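PDB 2ISM: putative oxidoreductase from Thermus thermophilus, which belongs to the six-bladed beta-propeller dehydrogenases, probably works as an oxidoreductase, and carries a bound calcium ion. Local coordinates for residues B[53-56]-B[61-64]; B[178-183]-B[192-197]; B[274-279]-B[326-331]. All coordinates share one frame; numbering follows the deposited sequence.

Six four-stranded antiparallel sheets make up the propeller, and the three contacts follow one another along the chain without nesting or crossing. Interaction 1 comes first and closes the shortest loop, the hairpin between strands 52-57 and 60-66 on the outer side of one blade. Interaction 2 closes the long connection that leads from strand 170-174 to strand 196-199 within another blade; its centre lies about 33 Å from that of interaction 1. Interaction 3 spans the longest separation, joining the first strand of the blade 270-312 to the last blade, where strand 23-27 from the N terminus completes a sheet with strands near the C terminus.

Interaction 1 (B[53-56]-B[61-64]); sequences IRLF and LSTY
Leu61 lays its CD1 methyl over one face of the Arg54 guanidinium, with CD1 3.7 Å from Arg54 NH2, the two side chains crossing at about a right angle. The other flank of the leucine meets Phe56, where Leu61 CG stands 3.8 Å from Phe56 CD1; the aromatic ring belongs to the directly paired residue, whereas the arginine reaches in diagonally. Bends at chi2 and chi3 (-63° and -76°) turn the arginine toward strand 60-66, where NE also makes a weak, long bond to Ser62 O while NH1 forms a salt bridge with Glu48. Ser62 O is thus shared: its main donor is Leu55 N, 2.8 Å away, and Ser62 N returns a bond to Leu55 O at 2.9 Å. On the face carrying Leu55 and Ser62, the serine OG is 3.4 Å from Leu55 CB, and one water links that OG to Leu55 O, adding a polar stitch beside the backbone pair. At the far end Tyr64 N binds Ile53 O at 2.8 Å. There the two side chains run alongside each other and Ile53 CG2 touches Tyr64 CD2 at 3.7 Å; the phenol continues to His112. The chain turns a corner at Tyr64. The alternating hydrogen-bonded and non-hydrogen-bonded pairs are those of antiparallel strands, and the short connection makes them a beta hairpin, here the third and outermost strands of a propeller blade.

Interaction 2 (B[178-183]-B[192-197]); sequences GEPAPG and ARPEVY
Pro180 and Pro194 pack together within the long connection between two neighbouring strands of one beta-propeller blade, 170-174 and 196-199. The contact is small, burying 136 Å² in all, and its apolar part is the pairing of the two prolines. The two pyrrolidine rings lie side by side and point the same way, with Pro180 CG 3.6 Å from Pro194 CG. Pro180 CB meanwhile rests 3.6 Å from the carbonyl oxygen of Pro194, and Pro180 CG touches the aliphatic stem of Glu195, 4.0 Å from its CG. The Pro194 ring is further backed by Leu187 from the same connection. Backbone hydrogen bonding shapes the second segment: Arg193 to Val196 form a type I beta turn, in which Val196 N reaches Arg193 O at 3.2 Å. Both segments also bond to the backbone of Arg173 in strand 170-174, through Ala181 and Glu195, which holds the two sides of the connection to one strand. The ionic part stays within 192-197. Arg193 grips the Glu195 carboxylate side-on with two nitrogens, NE taking OE1 and NH2 taking OE2. For this the glutamate is bent sharply at chi2 (88°), which swings its carboxylate back toward the arginine over the turn. The NH2 bond is nearly straight at the hydrogen (175°) and lies in the guanidinium plane, although it meets the carboxylate from above its own plane. A water then bridges the segments, giving one hydrogen bond to Gly178 O at 3.3 Å and a second, shorter one to Glu195 OE2 at 2.9 Å.

Interaction 3 (B[274-279]-B[326-331]); sequences AFFRGD and GALYVT
The nearest CA atoms of the two segments, those of Phe276 and Leu328, are 7.2 Å apart, too far for backbone pairing, so strand 270-276 and strand 328-332 meet through side chains from two different propeller blades. Phe276 is also the first residue of a type I' turn ending at Asp279, with its N bonded to Asp279 O at 2.9 Å, a reversal into strand 279-284. Phe276 CG stands opposite its own backbone N (chi1 -179°), which carries the ring across the gap to the other segment. There Leu328 CB sits almost above the ring centre, 3.7 Å from the centroid and 9° off the normal, a CH-pi contact. The leucine continues along the same face, its CD2 approaching Phe276 CD2 at 3.9 Å. Arg277 CG covers the opposite face, 3.9 Å above the ring plane, so the ring is sandwiched between aliphatic carbons of both segments. Its edge is used as well: Gly326 O lies in the ring plane, 3.2 Å from Phe276 CE1. Gly326 has a positive phi (87°), a backbone shape that suits glycine. Around the pair, Tyr281 meets the phenylalanine ring edge-to-face, and Val322 of the last blade touches both Phe276 and Leu328. Arg277 packs on Arg277 of the second subunit, placing this contact beside the interface between the two chains. Chemically the junction is mostly apolar, with one polar atom at its edge: aliphatic hydrogens face the pi cloud, and the carbonyl oxygen approaches the ring's slightly positive C-H rim, a weakly favourable electrostatic arrangement that probably helps orient the ring.

Interaction 1 (B[53-56]-B[61-64])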
loop_
_atom_site.group_PDB
_atom_site.type_symbol
_atom_site.label_atom_id
_atom_site.label_comp_id
_atom_site.label_asym_id
_atom_site.label_seq_id
_atom_site.Cartn_x
_atom_site.Cartn_y
_atom_site.Cartn_z
ATOM N N ILE B 53 16.352 19.492 -15.409
ATOM C CA ILE B 53 15.084 18.854 -15.067
ATOM C C ILE B 53 14.905 17.870 -16.216
ATOM O O ILE B 53 14.753 18.278 -17.372
ATOM C CB ILE B 53 13.894 19.830 -15.079
ATOM C CG1 ILE B 53 14.045 20.859 -13.956
ATOM C CG2 ILE B 53 12.585 19.051 -14.932
ATOM C CD1 ILE B 53 12.914 21.872 -13.882
ATOM N N ARG B 54 14.951 16.580 -15.910
ATOM C CA ARG B 54 14.816 15.559 -16.934
ATOM C C ARG B 54 13.389 15.064 -17.053
ATOM O O ARG B 54 12.612 15.133 -16.101
ATOM C CB ARG B 54 15.727 14.363 -16.621
ATOM C CG ARG B 54 17.176 14.728 -16.357
ATOM C CD ARG B 54 17.823 15.363 -17.578
ATOM N NE ARG B 54 18.146 14.383 -18.607
ATOM C CZ ARG B 54 19.117 13.479 -18.500
ATOM N NH1 ARG B 54 19.864 13.424 -17.405
ATOM N NH2 ARG B 54 19.356 12.641 -19.500
ATOM N N LEU B 55 13.059 14.563 -18.238
ATOM C CA LEU B 55 11.741 14.005 -18.507
ATOM C C LEU B 55 11.947 12.551 -18.888
ATOM O O LEU B 55 12.678 12.253 -19.832
ATOM C CB LEU B 55 11.054 14.722 -19.677
ATOM C CG LEU B 55 9.801 14.001 -20.209
ATOM C CD1 LEU B 55 8.673 14.095 -19.183
ATOM C CD2 LEU B 55 9.359 14.613 -21.532
ATOM N N PHE B 56 11.332 11.645 -18.138
ATOM C CA PHE B 56 11.428 10.230 -18.455
ATOM C C PHE B 56 10.035 9.841 -18.923
ATOM O O PHE B 56 9.053 10.009 -18.194
ATOM C CB PHE B 56 11.819 9.404 -17.234
ATOM C CG PHE B 56 12.069 7.957 -17.550
ATOM C CD1 PHE B 56 13.136 7.588 -18.365
ATOM C CD2 PHE B 56 11.220 6.969 -17.066
ATOM C CE1 PHE B 56 13.353 6.251 -18.695
ATOM C CE2 PHE B 56 11.426 5.631 -17.389
ATOM C CZ PHE B 56 12.496 5.270 -18.207
ATOM N N LEU B 61 14.865 9.169 -21.815
ATOM C CA LEU B 61 15.237 10.298 -20.976
ATOM C C LEU B 61 15.567 11.492 -21.854
ATOM O O LEU B 61 16.378 11.388 -22.775
ATOM C CB LEU B 61 16.469 9.972 -20.129
ATOM C CG LEU B 61 16.322 9.672 -18.639
ATOM C CD1 LEU B 61 17.719 9.646 -18.012
ATOM C CD2 LEU B 61 15.462 10.734 -17.964
ATOM N N SER B 62 14.942 12.626 -21.563
ATOM C CA SER B 62 15.192 13.842 -22.321
ATOM C C SER B 62 15.343 14.997 -21.344
ATOM O O SER B 62 15.139 14.828 -20.137
ATOM C CB SER B 62 14.037 14.122 -23.281
ATOM O OG SER B 62 12.837 14.385 -22.580
ATOM N N THR B 63 15.713 16.165 -21.860
ATOM C CA THR B 63 15.863 17.339 -21.016
ATOM C C THR B 63 14.620 18.215 -21.130
ATOM O O THR B 63 14.311 18.753 -22.196
ATOM C CB THR B 63 17.105 18.157 -21.403
ATOM O OG1 THR B 63 18.278 17.359 -21.198
ATOM C CG2 THR B 63 17.201 19.416 -20.548
ATOM N N TYR B 64 13.901 18.335 -20.020
ATOM C CA TYR B 64 12.686 19.134 -19.962
ATOM C C TYR B 64 13.071 20.606 -19.908
ATOM O O TYR B 64 12.459 21.452 -20.565
ATOM C CB TYR B 64 11.886 18.762 -18.713
ATOM C CG TYR B 64 10.592 19.521 -18.558
ATOM C CD1 TYR B 64 9.478 19.211 -19.338
ATOM C CD2 TYR B 64 10.479 20.550 -17.625
ATOM C CE1 TYR B 64 8.281 19.911 -19.188
ATOM C CE2 TYR B 64 9.293 21.253 -17.467
ATOM C CZ TYR B 64 8.197 20.931 -18.248
ATOM O OH TYR B 64 7.018 21.625 -18.082
HETATM O O HOH W 1 11.635 11.805 -22.642
#

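Interaction 2 (B[178-183]-B[192-197])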
loop_
_atom_site.group_PDB
_atom_site.type_symbol
_atom_site.label_atom_id
_atom_site.label_comp_id
_atom_site.label_asym_id
_atom_site.label_seq_id
_atom_site.Cartn_x
_atom_site.Cartn_y
_atom_site.Cartn_z
ATOM N N GLY B 178 2.683 32.812 -4.947
ATOM C CA GLY B 178 3.821 33.325 -4.204
ATOM C C GLY B 178 3.531 34.226 -3.019
ATOM O O GLY B 178 4.443 34.594 -2.285
ATOM N N GLU B 179 2.270 34.587 -2.825
ATOM C CA GLU B 179 1.907 35.450 -1.708
ATOM C C GLU B 179 1.828 34.660 -0.408
ATOM O O GLU B 179 1.596 33.448 -0.423
ATOM C CB GLU B 179 0.554 36.113 -1.975
ATOM C CG GLU B 179 0.580 37.147 -3.089
ATOM C CD GLU B 179 1.433 38.354 -2.737
ATOM O OE1 GLU B 179 1.102 39.045 -1.750
ATOM O OE2 GLU B 179 2.433 38.612 -3.442
ATOM N N PRO B 180 2.049 35.332 0.736
ATOM C CA PRO B 180 1.972 34.634 2.021
ATOM C C PRO B 180 0.580 34.012 2.083
ATOM O O PRO B 180 -0.407 34.668 1.751
ATOM C CB PRO B 180 2.140 35.762 3.033
ATOM C CG PRO B 180 3.041 36.708 2.322
ATOM C CD PRO B 180 2.471 36.732 0.923
ATOM N N ALA B 181 0.504 32.754 2.498
ATOM C CA ALA B 181 -0.774 32.051 2.571
ATOM C C ALA B 181 -1.717 32.657 3.607
ATOM O O ALA B 181 -1.312 32.952 4.730
ATOM C CB ALA B 181 -0.535 30.575 2.890
ATOM N N PRO B 182 -2.990 32.858 3.239
ATOM C CA PRO B 182 -3.904 33.434 4.228
ATOM C C PRO B 182 -4.005 32.514 5.436
ATOM O O PRO B 182 -3.994 31.290 5.300
ATOM C CB PRO B 182 -5.221 33.564 3.457
ATOM C CG PRO B 182 -5.117 32.508 2.391
ATOM C CD PRO B 182 -3.676 32.620 1.958
ATOM N N GLY B 183 -4.085 33.106 6.621
ATOM C CA GLY B 183 -4.168 32.300 7.820
ATOM C C GLY B 183 -2.803 31.933 8.378
ATOM O O GLY B 183 -2.726 31.232 9.383
ATOM N N ALA B 192 8.262 40.321 11.322
ATOM C CA ALA B 192 8.217 38.908 10.963
ATOM C C ALA B 192 7.856 38.709 9.494
ATOM O O ALA B 192 7.011 39.423 8.956
ATOM C CB ALA B 192 7.212 38.182 11.847
ATOM N N ARG B 193 8.511 37.750 8.844
ATOM C CA ARG B 193 8.220 37.441 7.445
ATOM C C ARG B 193 6.863 36.740 7.425
ATOM O O ARG B 193 6.694 35.686 8.032
ATOM C CB ARG B 193 9.291 36.510 6.855
ATOM C CG ARG B 193 10.654 37.158 6.618
ATOM C CD ARG B 193 10.578 38.318 5.620
ATOM N NE ARG B 193 10.028 37.935 4.317
ATOM C CZ ARG B 193 10.703 37.977 3.170
ATOM N NH1 ARG B 193 11.968 38.380 3.155
ATOM N NH2 ARG B 193 10.114 37.631 2.032
ATOM N N PRO B 194 5.879 37.315 6.721
ATOM C CA PRO B 194 4.544 36.713 6.655
ATOM C C PRO B 194 4.494 35.334 5.995
ATOM O O PRO B 194 3.513 34.605 6.143
ATOM C CB PRO B 194 3.730 37.767 5.902
ATOM C CG PRO B 194 4.749 38.370 4.978
ATOM C CD PRO B 194 5.963 38.520 5.877
ATOM N N GLU B 195 5.555 34.967 5.281
ATOM C CA GLU B 195 5.603 33.668 4.614
ATOM C C GLU B 195 5.875 32.509 5.577
ATOM O O GLU B 195 5.604 31.355 5.254
ATOM C CB GLU B 195 6.686 33.661 3.526
ATOM C CG GLU B 195 6.514 34.729 2.448
ATOM C CD GLU B 195 7.168 36.050 2.813
ATOM O OE1 GLU B 195 7.506 36.249 3.998
ATOM O OE2 GLU B 195 7.340 36.893 1.906
ATOM N N VAL B 196 6.398 32.817 6.761
ATOM C CA VAL B 196 6.740 31.778 7.736
ATOM C C VAL B 196 5.583 30.967 8.304
ATOM O O VAL B 196 4.615 31.524 8.823
ATOM C CB VAL B 196 7.535 32.368 8.921
ATOM C CG1 VAL B 196 7.762 31.301 9.990
ATOM C CG2 VAL B 196 8.865 32.900 8.430
ATOM N N TYR B 197 5.705 29.645 8.203
ATOM C CA TYR B 197 4.699 28.728 8.716
ATOM C C TYR B 197 5.216 28.146 10.032
ATOM O O TYR B 197 4.482 28.088 11.018
ATOM C CB TYR B 197 4.440 27.608 7.713
ATOM C CG TYR B 197 3.256 26.730 8.058
ATOM C CD1 TYR B 197 1.951 27.222 7.982
ATOM C CD2 TYR B 197 3.439 25.400 8.438
ATOM C CE1 TYR B 197 0.855 26.406 8.270
ATOM C CE2 TYR B 197 2.355 24.576 8.730
ATOM C CZ TYR B 197 1.068 25.085 8.640
ATOM O OH TYR B 197 -0.004 24.264 8.897
HETATM O O HOH W 2 6.141 36.933 -0.772
#

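Interaction 3 (B[274-279]-B[326-331])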
loop_
_atom_site.group_PDB
_atom_site.type_symbol
_atom_site.label_atom_id
_atom_site.label_comp_id
_atom_site.label_asym_id
_atom_site.label_seq_id
_atom_site.Cartn_x
_atom_site.Cartn_y
_atom_site.Cartn_z
ATOM N N ALA B 274 7.619 9.978 3.257
ATOM C CA ALA B 274 6.299 9.847 2.653
ATOM C C ALA B 274 5.455 8.793 3.343
ATOM O O ALA B 274 5.980 7.819 3.882
ATOM C CB ALA B 274 6.440 9.501 1.174
ATOM N N PHE B 275 4.141 8.998 3.324
ATOM C CA PHE B 275 3.216 8.040 3.914
ATOM C C PHE B 275 2.898 7.012 2.837
ATOM O O PHE B 275 2.537 7.357 1.712
ATOM C CB PHE B 275 1.956 8.756 4.403
ATOM C CG PHE B 275 2.146 9.459 5.720
ATOM C CD1 PHE B 275 2.073 8.751 6.918
ATOM C CD2 PHE B 275 2.441 10.816 5.765
ATOM C CE1 PHE B 275 2.294 9.386 8.139
ATOM C CE2 PHE B 275 2.664 11.463 6.982
ATOM C CZ PHE B 275 2.591 10.746 8.170
ATOM N N PHE B 276 3.057 5.744 3.191
ATOM C CA PHE B 276 2.848 4.645 2.261
ATOM C C PHE B 276 2.339 3.440 3.045
ATOM O O PHE B 276 3.000 2.969 3.970
ATOM C CB PHE B 276 4.190 4.327 1.584
ATOM C CG PHE B 276 4.137 3.217 0.572
ATOM C CD1 PHE B 276 3.435 3.370 -0.619
ATOM C CD2 PHE B 276 4.847 2.037 0.787
ATOM C CE1 PHE B 276 3.442 2.362 -1.587
ATOM C CE2 PHE B 276 4.862 1.025 -0.173
ATOM C CZ PHE B 276 4.159 1.189 -1.362
ATOM N N ARG B 277 1.153 2.964 2.686
ATOM C CA ARG B 277 0.543 1.810 3.341
ATOM C C ARG B 277 0.382 1.939 4.854
ATOM O O ARG B 277 0.661 1.001 5.605
ATOM C CB ARG B 277 1.338 0.546 2.996
ATOM C CG ARG B 277 1.346 0.281 1.496
ATOM C CD ARG B 277 2.083 -0.984 1.118
ATOM N NE ARG B 277 2.089 -1.167 -0.331
ATOM C CZ ARG B 277 2.686 -2.176 -0.955
ATOM N NH1 ARG B 277 3.325 -3.102 -0.253
ATOM N NH2 ARG B 277 2.651 -2.255 -2.278
ATOM N N GLY B 278 -0.075 3.108 5.295
ATOM C CA GLY B 278 -0.298 3.337 6.710
ATOM C C GLY B 278 0.935 3.599 7.551
ATOM O O GLY B 278 0.823 3.840 8.754
ATOM N N ASP B 279 2.111 3.555 6.935
ATOM C CA ASP B 279 3.347 3.798 7.667
ATOM C C ASP B 279 4.083 5.008 7.104
ATOM O O ASP B 279 3.818 5.442 5.984
ATOM C CB ASP B 279 4.257 2.568 7.598
ATOM C CG ASP B 279 3.619 1.337 8.214
ATOM O OD1 ASP B 279 3.172 1.414 9.379
ATOM O OD2 ASP B 279 3.568 0.290 7.532
ATOM N N GLY B 326 0.252 4.081 -7.059
ATOM C CA GLY B 326 0.193 3.536 -5.715
ATOM C C GLY B 326 1.512 2.912 -5.295
ATOM O O GLY B 326 1.636 2.388 -4.188
ATOM N N ALA B 327 2.497 2.963 -6.187
ATOM C CA ALA B 327 3.821 2.415 -5.907
ATOM C C ALA B 327 4.666 3.475 -5.210
ATOM O O ALA B 327 4.379 4.666 -5.314
ATOM C CB ALA B 327 4.492 1.993 -7.206
ATOM N N LEU B 328 5.704 3.044 -4.500
ATOM C CA LEU B 328 6.583 3.976 -3.803
ATOM C C LEU B 328 7.851 4.193 -4.624
ATOM O O LEU B 328 8.556 3.238 -4.955
ATOM C CB LEU B 328 6.958 3.436 -2.419
ATOM C CG LEU B 328 7.778 4.378 -1.532
ATOM C CD1 LEU B 328 6.949 5.614 -1.188
ATOM C CD2 LEU B 328 8.202 3.656 -0.261
ATOM N N TYR B 329 8.134 5.451 -4.951
ATOM C CA TYR B 329 9.320 5.793 -5.733
ATOM C C TYR B 329 10.410 6.363 -4.840
ATOM O O TYR B 329 10.141 7.167 -3.950
ATOM C CB TYR B 329 8.953 6.809 -6.819
ATOM C CG TYR B 329 8.173 6.214 -7.968
ATOM C CD1 TYR B 329 8.803 5.910 -9.174
ATOM C CD2 TYR B 329 6.813 5.930 -7.844
ATOM C CE1 TYR B 329 8.104 5.338 -10.228
ATOM C CE2 TYR B 329 6.102 5.352 -8.895
ATOM C CZ TYR B 329 6.755 5.061 -10.084
ATOM O OH TYR B 329 6.065 4.494 -11.132
ATOM N N VAL B 330 11.646 5.941 -5.079
ATOM C CA VAL B 330 12.775 6.416 -4.296
ATOM C C VAL B 330 13.940 6.715 -5.233
ATOM O O VAL B 330 14.068 6.084 -6.281
ATOM C CB VAL B 330 13.211 5.350 -3.266
ATOM C CG1 VAL B 330 14.447 5.815 -2.521
ATOM C CG2 VAL B 330 12.071 5.083 -2.281
ATOM N N THR B 331 14.768 7.692 -4.876
ATOM C CA THR B 331 15.929 8.018 -5.702
ATOM C C THR B 331 17.200 7.852 -4.878
ATOM O O THR B 331 17.175 7.970 -3.651
ATOM C CB THR B 331 15.885 9.466 -6.242
ATOM O OG1 THR B 331 16.062 10.395 -5.162
ATOM C CG2 THR B 331 14.558 9.730 -6.941
#